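PDB 5I0F: glycoside hydrolase family 31 from Trueperella pyogenes, which degrades cycloalternan, probably by hydrolysing its alpha-glucosidic bonds through a covalent glycosyl-enzyme intermediate. Local coordinates for residues Q313-I322 against L601-V609; K509-S517 against H525-E533. All coordinates share one frame; numbering follows the deposited sequence.

Contact 1: Q313-I322 against L601-V609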
loop_
_atom_site.group_PDB
_atom_site.type_symbol
_atom_site.label_atom_id
_atom_site.label_comp_id
_atom_site.label_asym_id
_atom_site.label_seq_id
_atom_site.Cartn_x
_atom_site.Cartn_y
_atom_site.Cartn_z
ATOM N N GLN A 313 7.485 -27.864 6.156
ATOM C CA GLN A 313 6.397 -27.142 6.775
ATOM C C GLN A 313 5.018 -27.654 6.363
ATOM O O GLN A 313 4.137 -27.761 7.216
ATOM C CB GLN A 313 6.535 -25.648 6.514
ATOM C CG GLN A 313 7.823 -25.061 7.123
ATOM C CD GLN A 313 7.984 -25.322 8.601
ATOM O OE1 GLN A 313 7.012 -25.393 9.374
ATOM N NE2 GLN A 313 9.228 -25.504 9.010
ATOM N N MET A 314 4.864 -28.036 5.089
ATOM C CA MET A 314 3.604 -28.631 4.631
ATOM C C MET A 314 3.376 -29.990 5.315
ATOM O O MET A 314 2.266 -30.283 5.757
ATOM C CB MET A 314 3.564 -28.764 3.111
ATOM C CG MET A 314 3.707 -27.444 2.348
ATOM S SD MET A 314 2.421 -26.251 2.740
ATOM C CE MET A 314 3.210 -25.303 4.028
ATOM N N ASP A 315 4.428 -30.798 5.449
ATOM C CA ASP A 315 4.303 -32.080 6.170
ATOM C C ASP A 315 3.963 -31.822 7.654
ATOM O O ASP A 315 3.166 -32.545 8.239
ATOM C CB ASP A 315 5.571 -32.941 6.064
ATOM C CG ASP A 315 5.855 -33.433 4.646
ATOM O OD1 ASP A 315 4.963 -33.359 3.737
ATOM O OD2 ASP A 315 6.997 -33.906 4.429
ATOM N N ARG A 316 4.536 -30.779 8.246
ATOM C CA ARG A 316 4.236 -30.469 9.650
ATOM C C ARG A 316 2.771 -30.048 9.838
ATOM O O ARG A 316 2.111 -30.527 10.751
ATOM C CB ARG A 316 5.209 -29.452 10.223
ATOM C CG ARG A 316 5.097 -29.239 11.728
ATOM C CD ARG A 316 5.593 -30.424 12.534
ATOM N NE ARG A 316 5.514 -30.180 13.975
ATOM C CZ ARG A 316 6.454 -29.590 14.720
ATOM N NH1 ARG A 316 6.241 -29.428 16.020
ATOM N NH2 ARG A 316 7.607 -29.171 14.196
ATOM N N HIS A 317 2.270 -29.183 8.956
ATOM C CA HIS A 317 0.841 -28.848 8.959
ATOM C C HIS A 317 -0.028 -30.125 8.954
ATOM O O HIS A 317 -0.947 -30.276 9.755
ATOM C CB HIS A 317 0.482 -27.948 7.783
ATOM C CG HIS A 317 0.649 -26.497 8.082
ATOM N ND1 HIS A 317 -0.248 -25.802 8.856
ATOM C CD2 HIS A 317 1.630 -25.616 7.757
ATOM C CE1 HIS A 317 0.171 -24.556 8.998
ATOM N NE2 HIS A 317 1.297 -24.411 8.321
ATOM N N ARG A 318 0.281 -31.037 8.054
ATOM C CA ARG A 318 -0.489 -32.268 7.937
ATOM C C ARG A 318 -0.363 -33.111 9.214
ATOM O O ARG A 318 -1.367 -33.593 9.750
ATOM C CB ARG A 318 0.007 -33.048 6.714
ATOM C CG ARG A 318 -0.581 -34.448 6.556
ATOM C CD ARG A 318 0.383 -35.346 5.786
ATOM N NE ARG A 318 -0.025 -35.528 4.404
ATOM C CZ ARG A 318 0.780 -35.892 3.392
ATOM N NH1 ARG A 318 2.102 -36.082 3.543
ATOM N NH2 ARG A 318 0.241 -36.053 2.195
ATOM N N ASN A 319 0.861 -33.284 9.701
ATOM C CA ASN A 319 1.067 -34.106 10.909
ATOM C C ASN A 319 0.461 -33.490 12.152
ATOM O O ASN A 319 0.028 -34.215 13.039
ATOM C CB ASN A 319 2.540 -34.388 11.129
ATOM C CG ASN A 319 3.096 -35.326 10.090
ATOM O OD1 ASN A 319 2.392 -36.210 9.593
ATOM N ND2 ASN A 319 4.350 -35.145 9.751
ATOM N N GLU A 320 0.423 -32.160 12.213
ATOM C CA GLU A 320 -0.207 -31.479 13.337
ATOM C C GLU A 320 -1.742 -31.345 13.211
ATOM O O GLU A 320 -2.379 -30.886 14.137
ATOM C CB GLU A 320 0.447 -30.106 13.575
ATOM C CG GLU A 320 1.924 -30.155 13.982
ATOM C CD GLU A 320 2.183 -30.692 15.387
ATOM O OE1 GLU A 320 1.233 -30.946 16.156
ATOM O OE2 GLU A 320 3.372 -30.836 15.738
ATOM N N GLY A 321 -2.330 -31.723 12.081
ATOM C CA GLY A 321 -3.769 -31.492 11.856
ATOM C C GLY A 321 -4.191 -30.030 11.800
ATOM O O GLY A 321 -5.265 -29.680 12.285
ATOM N N ILE A 322 -3.337 -29.180 11.214
ATOM C CA ILE A 322 -3.608 -27.756 11.024
ATOM C C ILE A 322 -3.575 -27.559 9.509
ATOM O O ILE A 322 -2.513 -27.339 8.950
ATOM C CB ILE A 322 -2.571 -26.866 11.780
ATOM C CG1 ILE A 322 -2.687 -27.136 13.284
ATOM C CG2 ILE A 322 -2.803 -25.382 11.518
ATOM C CD1 ILE A 322 -1.489 -26.709 14.106
ATOM N N LEU A 601 15.125 -19.206 14.733
ATOM C CA LEU A 601 14.153 -19.213 13.634
ATOM C C LEU A 601 13.039 -18.220 13.915
ATOM O O LEU A 601 12.535 -18.150 15.036
ATOM C CB LEU A 601 13.553 -20.620 13.451
ATOM C CG LEU A 601 12.726 -20.947 12.198
ATOM C CD1 LEU A 601 13.545 -20.671 10.939
ATOM C CD2 LEU A 601 12.274 -22.408 12.246
ATOM N N ARG A 602 12.646 -17.458 12.894
ATOM C CA ARG A 602 11.626 -16.436 13.077
ATOM C C ARG A 602 10.279 -16.741 12.404
ATOM O O ARG A 602 9.420 -15.887 12.367
ATOM C CB ARG A 602 12.194 -15.083 12.678
ATOM C CG ARG A 602 13.052 -14.511 13.794
ATOM C CD ARG A 602 13.391 -13.083 13.548
ATOM N NE ARG A 602 14.139 -12.484 14.646
ATOM C CZ ARG A 602 14.592 -11.237 14.611
ATOM N NH1 ARG A 602 14.393 -10.492 13.545
ATOM N NH2 ARG A 602 15.271 -10.743 15.632
ATOM N N ASP A 603 10.086 -17.973 11.929
ATOM C CA ASP A 603 8.809 -18.378 11.349
ATOM C C ASP A 603 7.661 -18.073 12.326
ATOM O O ASP A 603 7.826 -18.251 13.544
ATOM C CB ASP A 603 8.778 -19.889 11.022
ATOM C CG ASP A 603 9.829 -20.325 9.977
ATOM O OD1 ASP A 603 10.594 -19.459 9.446
ATOM O OD2 ASP A 603 9.863 -21.550 9.659
ATOM N N ARG A 604 6.508 -17.671 11.771
ATOM C CA ARG A 604 5.270 -17.473 12.515
ATOM C C ARG A 604 4.360 -18.703 12.457
ATOM O O ARG A 604 3.124 -18.608 12.599
ATOM C CB ARG A 604 4.530 -16.225 12.030
ATOM C CG ARG A 604 4.862 -14.973 12.833
ATOM C CD ARG A 604 6.316 -14.566 12.682
ATOM N NE ARG A 604 6.514 -13.219 13.198
ATOM C CZ ARG A 604 7.676 -12.673 13.566
ATOM N NH1 ARG A 604 8.829 -13.355 13.523
ATOM N NH2 ARG A 604 7.679 -11.429 14.007
ATOM N N THR A 605 4.977 -19.861 12.264
ATOM C CA THR A 605 4.253 -21.122 12.378
ATOM C C THR A 605 3.835 -21.351 13.832
ATOM O O THR A 605 4.510 -20.901 14.739
ATOM C CB THR A 605 5.121 -22.302 11.957
ATOM O OG1 THR A 605 6.329 -22.306 12.748
ATOM C CG2 THR A 605 5.461 -22.220 10.461
ATOM N N PRO A 606 2.742 -22.088 14.059
ATOM C CA PRO A 606 2.314 -22.317 15.432
ATOM C C PRO A 606 3.361 -23.017 16.284
ATOM O O PRO A 606 3.558 -22.656 17.459
ATOM C CB PRO A 606 1.057 -23.177 15.252
ATOM C CG PRO A 606 0.495 -22.747 13.937
ATOM C CD PRO A 606 1.705 -22.485 13.081
ATOM N N TRP A 607 4.069 -23.960 15.666
ATOM C CA TRP A 607 5.141 -24.735 16.328
ATOM C C TRP A 607 6.389 -23.915 16.645
ATOM O O TRP A 607 6.945 -24.060 17.742
ATOM C CB TRP A 607 5.506 -26.036 15.552
ATOM C CG TRP A 607 5.490 -25.925 14.058
ATOM C CD1 TRP A 607 6.548 -25.662 13.241
ATOM C CD2 TRP A 607 4.345 -26.021 13.212
ATOM N NE1 TRP A 607 6.131 -25.595 11.944
ATOM C CE2 TRP A 607 4.782 -25.826 11.898
ATOM C CE3 TRP A 607 2.993 -26.290 13.443
ATOM C CZ2 TRP A 607 3.912 -25.863 10.813
ATOM C CZ3 TRP A 607 2.136 -26.330 12.388
ATOM C CH2 TRP A 607 2.598 -26.133 11.080
ATOM N N ASN A 608 6.858 -23.073 15.717
ATOM C CA ASN A 608 8.016 -22.225 16.037
ATOM C C ASN A 608 7.696 -21.205 17.134
ATOM O O ASN A 608 8.484 -21.025 18.085
ATOM C CB ASN A 608 8.580 -21.501 14.819
ATOM C CG ASN A 608 9.900 -20.820 15.131
ATOM O OD1 ASN A 608 10.830 -21.461 15.643
ATOM N ND2 ASN A 608 9.981 -19.516 14.880
ATOM N N VAL A 609 6.518 -20.593 17.049
ATOM C CA VAL A 609 6.114 -19.627 18.072
ATOM C C VAL A 609 5.997 -20.330 19.430
ATOM O O VAL A 609 6.483 -19.802 20.443
ATOM C CB VAL A 609 4.849 -18.827 17.685
ATOM C CG1 VAL A 609 4.492 -17.824 18.757
ATOM C CG2 VAL A 609 5.062 -18.075 16.344
#
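Trp607 drives its indole into helix 307-320 as a knob into a hole formed by Gln313, Arg316, His317 and Glu320. At the ring edge, Trp607 NE1 donates to Gln313 OE1 over 2.7 Å; amide and indole are nearly coplanar, 15° apart, with the bond in the carbonyl plane. Nearby, Trp607 CH2 stands over the centre of the imidazole, 3.5 Å from His317 CD2, an edge-to-face pair with planes at 75°. His317 cannot easily turn, because ND1 holds Ile322 O at 2.7 Å and NE2 bonds Tyr590 of strand 587-590. On the buried side Ile322 CD1 packs against the ring edge, 4.0 Å from Trp607 CZ3. One indole face carries Arg316: CG sits 3.4 Å from Trp607 CE2, and the bend at chi2 (71°) folds the chain back so that the guanidinium lies flat on the five-membered ring, an off-centre cation-pi contact. Thr605 CB and Pro606 CD cover the opposite face. The packing is looser on the partly exposed side, where Glu320 CG comes only to 4.0 Å from Trp607 CE3; its carboxylate holds the Arg316 guanidinium on the indole, OE2 accepting from both NE (2.9 Å) and NH1, while OE1 pairs with Arg623. Thr605 N-caps helix 606-613 by accepting from Asn608 N. The arrangement joins the first helix of the (beta/alpha)8 barrel to the segment following its eighth strand, where the barrel closes.

Contact 2: K509-S517 against H525-E533. With BGC (beta-D-glucopyranose), chain C; GLC (alpha-D-glucopyranose), chain B.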
loop_
_atom_site.group_PDB
_atom_site.type_symbol
_atom_site.label_atom_id
_atom_site.label_comp_id
_atom_site.label_asym_id
_atom_site.label_seq_id
_atom_site.Cartn_x
_atom_site.Cartn_y
_atom_site.Cartn_z
ATOM N N LYS A 509 -6.908 -19.801 -15.351
ATOM C CA LYS A 509 -6.937 -19.777 -13.898
ATOM C C LYS A 509 -7.650 -18.540 -13.340
ATOM O O LYS A 509 -7.792 -17.535 -14.032
ATOM C CB LYS A 509 -5.493 -19.852 -13.380
ATOM C CG LYS A 509 -4.856 -21.200 -13.670
ATOM C CD LYS A 509 -3.419 -21.192 -13.249
ATOM C CE LYS A 509 -2.760 -22.549 -13.461
ATOM N NZ LYS A 509 -2.905 -23.367 -12.243
ATOM N N TYR A 510 -8.090 -18.625 -12.084
ATOM C CA TYR A 510 -8.587 -17.450 -11.371
ATOM C C TYR A 510 -7.465 -16.410 -11.165
ATOM O O TYR A 510 -6.314 -16.789 -10.987
ATOM C CB TYR A 510 -9.102 -17.846 -9.994
ATOM C CG TYR A 510 -10.481 -18.449 -9.990
ATOM C CD1 TYR A 510 -11.597 -17.650 -9.814
ATOM C CD2 TYR A 510 -10.659 -19.812 -10.100
ATOM C CE1 TYR A 510 -12.878 -18.206 -9.778
ATOM C CE2 TYR A 510 -11.920 -20.378 -10.073
ATOM C CZ TYR A 510 -13.024 -19.567 -9.911
ATOM O OH TYR A 510 -14.273 -20.142 -9.876
ATOM N N PRO A 511 -7.800 -15.112 -11.161
ATOM C CA PRO A 511 -6.792 -14.046 -11.066
ATOM C C PRO A 511 -6.400 -13.791 -9.614
ATOM O O PRO A 511 -6.668 -12.723 -9.044
ATOM C CB PRO A 511 -7.520 -12.844 -11.678
ATOM C CG PRO A 511 -8.955 -13.066 -11.267
ATOM C CD PRO A 511 -9.144 -14.558 -11.436
ATOM N N VAL A 512 -5.770 -14.789 -9.014
ATOM C CA VAL A 512 -5.386 -14.718 -7.628
ATOM C C VAL A 512 -4.022 -14.015 -7.565
ATOM O O VAL A 512 -2.965 -14.660 -7.643
ATOM C CB VAL A 512 -5.385 -16.105 -6.973
ATOM C CG1 VAL A 512 -4.943 -15.993 -5.522
ATOM C CG2 VAL A 512 -6.784 -16.725 -7.031
ATOM N N THR A 513 -4.069 -12.690 -7.476
ATOM C CA THR A 513 -2.922 -11.877 -7.088
ATOM C C THR A 513 -3.091 -11.421 -5.641
ATOM O O THR A 513 -4.214 -11.300 -5.159
ATOM C CB THR A 513 -2.744 -10.641 -7.990
ATOM O OG1 THR A 513 -3.916 -9.800 -7.944
ATOM C CG2 THR A 513 -2.498 -11.082 -9.401
ATOM N N PHE A 514 -1.985 -11.161 -4.964
ATOM C CA PHE A 514 -1.974 -10.812 -3.539
ATOM C C PHE A 514 -1.012 -9.626 -3.430
ATOM O O PHE A 514 0.209 -9.818 -3.527
ATOM C CB PHE A 514 -1.480 -12.039 -2.759
ATOM C CG PHE A 514 -1.605 -11.970 -1.252
ATOM C CD1 PHE A 514 -2.803 -11.686 -0.630
ATOM C CD2 PHE A 514 -0.509 -12.290 -0.456
ATOM C CE1 PHE A 514 -2.900 -11.677 0.761
ATOM C CE2 PHE A 514 -0.600 -12.315 0.934
ATOM C CZ PHE A 514 -1.795 -12.001 1.546
ATOM N N SER A 515 -1.567 -8.422 -3.239
ATOM C CA SER A 515 -0.829 -7.140 -3.305
ATOM C C SER A 515 -0.961 -6.359 -2.009
ATOM O O SER A 515 -1.863 -6.618 -1.246
ATOM C CB SER A 515 -1.389 -6.256 -4.428
ATOM O OG SER A 515 -1.429 -6.955 -5.650
ATOM N N ARG A 516 -0.025 -5.437 -1.755
ATOM C CA ARG A 516 -0.128 -4.497 -0.644
ATOM C C ARG A 516 -0.478 -3.093 -1.105
ATOM O O ARG A 516 -1.047 -2.334 -0.328
ATOM C CB ARG A 516 1.156 -4.446 0.213
ATOM C CG ARG A 516 2.382 -3.926 -0.543
ATOM C CD ARG A 516 3.673 -4.004 0.269
ATOM N NE ARG A 516 4.715 -3.225 -0.410
ATOM C CZ ARG A 516 6.003 -3.193 -0.065
ATOM N NH1 ARG A 516 6.476 -3.938 0.927
ATOM N NH2 ARG A 516 6.842 -2.404 -0.717
ATOM N N SER A 517 -0.120 -2.720 -2.331
ATOM C CA SER A 517 -0.395 -1.372 -2.778
ATOM C C SER A 517 -1.503 -1.343 -3.821
ATOM O O SER A 517 -1.822 -2.341 -4.481
ATOM C CB SER A 517 0.864 -0.647 -3.272
ATOM O OG SER A 517 1.339 -1.241 -4.461
ATOM N N HIS A 525 -9.035 -6.214 -8.856
ATOM C CA HIS A 525 -7.817 -6.960 -9.169
ATOM C C HIS A 525 -7.272 -7.697 -7.955
ATOM O O HIS A 525 -6.331 -7.242 -7.319
ATOM C CB HIS A 525 -6.752 -6.010 -9.760
ATOM C CG HIS A 525 -7.201 -5.312 -11.002
ATOM N ND1 HIS A 525 -7.536 -5.988 -12.158
ATOM C CD2 HIS A 525 -7.369 -4.000 -11.276
ATOM C CE1 HIS A 525 -7.898 -5.124 -13.082
ATOM N NE2 HIS A 525 -7.831 -3.914 -12.566
ATOM N N GLY A 526 -7.870 -8.842 -7.666
ATOM C CA GLY A 526 -7.330 -9.789 -6.713
ATOM C C GLY A 526 -7.531 -9.461 -5.254
ATOM O O GLY A 526 -8.557 -8.858 -4.869
ATOM N N LEU A 527 -6.532 -9.880 -4.461
ATOM C CA LEU A 527 -6.518 -9.861 -3.009
ATOM C C LEU A 527 -5.471 -8.882 -2.488
ATOM O O LEU A 527 -4.521 -8.517 -3.214
ATOM C CB LEU A 527 -6.130 -11.244 -2.475
ATOM C CG LEU A 527 -7.155 -12.351 -2.461
ATOM C CD1 LEU A 527 -7.932 -12.504 -3.742
ATOM C CD2 LEU A 527 -6.489 -13.646 -2.031
ATOM N N TYR A 528 -5.656 -8.460 -1.236
ATOM C CA TYR A 528 -4.810 -7.458 -0.597
ATOM C C TYR A 528 -4.432 -7.847 0.812
ATOM O O TYR A 528 -5.210 -8.468 1.516
ATOM C CB TYR A 528 -5.453 -6.059 -0.645
ATOM C CG TYR A 528 -5.547 -5.614 -2.079
ATOM C CD1 TYR A 528 -6.610 -6.018 -2.884
ATOM C CD2 TYR A 528 -4.494 -4.913 -2.680
ATOM C CE1 TYR A 528 -6.641 -5.715 -4.245
ATOM C CE2 TYR A 528 -4.541 -4.571 -4.025
ATOM C CZ TYR A 528 -5.609 -4.980 -4.799
ATOM O OH TYR A 528 -5.585 -4.673 -6.137
ATOM N N TRP A 529 -3.213 -7.502 1.226
ATOM C CA TRP A 529 -2.838 -7.630 2.626
ATOM C C TRP A 529 -2.313 -6.289 3.109
ATOM O O TRP A 529 -1.924 -5.444 2.302
ATOM C CB TRP A 529 -1.883 -8.811 2.885
ATOM C CG TRP A 529 -0.409 -8.502 2.839
ATOM C CD1 TRP A 529 0.406 -8.321 3.909
ATOM C CD2 TRP A 529 0.422 -8.376 1.676
ATOM N NE1 TRP A 529 1.683 -8.024 3.491
ATOM C CE2 TRP A 529 1.726 -8.076 2.126
ATOM C CE3 TRP A 529 0.198 -8.500 0.296
ATOM C CZ2 TRP A 529 2.805 -7.885 1.248
ATOM C CZ3 TRP A 529 1.260 -8.293 -0.571
ATOM C CH2 TRP A 529 2.549 -7.977 -0.092
ATOM N N ALA A 530 -2.313 -6.099 4.430
ATOM C CA ALA A 530 -2.051 -4.811 5.062
ATOM C C ALA A 530 -0.566 -4.401 5.137
ATOM O O ALA A 530 -0.250 -3.374 5.695
ATOM C CB ALA A 530 -2.641 -4.828 6.463
ATOM N N GLY A 531 0.327 -5.170 4.533
ATOM C CA GLY A 531 1.751 -4.802 4.458
ATOM C C GLY A 531 2.557 -5.167 5.686
ATOM O O GLY A 531 2.247 -6.146 6.392
ATOM N N ASP A 532 3.604 -4.387 5.925
ATOM C CA ASP A 532 4.656 -4.763 6.856
ATOM C C ASP A 532 4.468 -4.162 8.230
ATOM O O ASP A 532 4.370 -2.937 8.351
ATOM C CB ASP A 532 5.998 -4.268 6.333
ATOM C CG ASP A 532 6.414 -4.920 5.051
ATOM O OD1 ASP A 532 5.845 -5.964 4.679
ATOM O OD2 ASP A 532 7.380 -4.402 4.436
ATOM N N GLU A 533 4.479 -4.999 9.271
ATOM C CA GLU A 533 4.422 -4.490 10.638
ATOM C C GLU A 533 5.256 -5.286 11.636
ATOM O O GLU A 533 5.630 -6.435 11.401
ATOM C CB GLU A 533 2.963 -4.417 11.164
ATOM C CG GLU A 533 2.300 -3.018 11.130
ATOM C CD GLU A 533 2.877 -2.007 12.127
ATOM O OE1 GLU A 533 4.084 -2.093 12.490
ATOM O OE2 GLU A 533 2.125 -1.082 12.558
HETATM C C2 BGC C . 6.577 -7.653 1.581
HETATM C C3 BGC C . 6.958 -8.750 2.591
HETATM C C4 BGC C . 7.948 -9.711 1.940
HETATM C C5 BGC C . 9.167 -8.955 1.389
HETATM C C6 BGC C . 10.024 -9.916 0.574
HETATM C C1 BGC C . 7.455 -7.468 0.317
HETATM O O2 BGC C . 5.810 -6.524 2.045
HETATM O O3 BGC C . 5.787 -9.436 3.043
HETATM O O4 BGC C . 8.377 -10.708 2.888
HETATM O O5 BGC C . 8.831 -7.806 0.569
HETATM O O6 BGC C . 11.276 -9.313 0.232
HETATM C C1 GLC B . 12.113 -4.882 4.139
HETATM C C2 GLC B . 10.715 -5.504 4.114
HETATM C C3 GLC B . 10.090 -5.365 2.731
HETATM C C4 GLC B . 10.051 -3.896 2.339
HETATM C C5 GLC B . 11.492 -3.376 2.358
HETATM C C6 GLC B . 11.605 -1.915 1.958
HETATM O O2 GLC B . 10.798 -6.877 4.507
HETATM O O3 GLC B . 8.761 -5.910 2.751
HETATM O O4 GLC B . 9.441 -3.740 1.041
HETATM O O5 GLC B . 12.070 -3.532 3.668
HETATM O O6 GLC B . 11.085 -1.038 2.970
HETATM O O HOH W 1 -4.029 -7.991 -5.918
HETATM O O HOH W 2 -3.757 -2.876 -7.178
#
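Arg516 CG lies between its backbone N and carbonyl carbon (chi1 64°); the extended chain runs its aliphatic part alongside the Trp529 indole and carries the guanidinium beyond it to the sugars. Arg516 CB rests over the six-membered ring, 3.8 Å from Trp529 CH2. Phe514, with CG anti to the backbone N (chi1 -170°), brings CZ to 3.5 Å from Trp529 CB; the rings, 28° from parallel, are too far offset for a real stack. Parallel strands 513-515 and 527-529, neighbours in the (beta/alpha)8 barrel, are joined by three backbone bonds, among them Leu527 N to Thr513 O. A water accepts from Thr513 OG1 and Ser515 OG, which is also hydrogen-bonded to Thr466 OG1, and donates to His525 O and Leu527 O. Just beyond the C-terminal strand ends, Arg516 NH1 donates to BGC O2 at 2.9 Å and GLC O4 at 3.0 Å, while BGC O2 donates to Asp532 OD1 at 2.7 Å. GLC O3 lies 2.6 Å from Asp532 OD2. Arg516 NH1 also forms a long ion pair with Asp532 OD2 (3.7 Å), and Glu470 holds NE. Arginine and aspartate thus clasp two glucose units with complementary donors and acceptors, consistent with orienting the glycan in the pocket.

How the contacts relate
Both contacts belong to the family 31 TIM barrel, and their centres lie 23 Å apart, with nearest atoms about 6 Å from each other but not touching. Along the chain, residues 313-322 come first, both segments of contact 2 follow, and 601-609 comes last. Contact 2 pairs the adjacent fifth and sixth strands within the barrel wall and reaches the glycan pocket. Contact 1 lies farther from the chain's centre, linking helix 307-320, after the first strand, with helix 606-613, after the eighth. Contact 2 therefore builds part of the sugar-binding end, whereas contact 1 ties the beginning and end of the same closed barrel together.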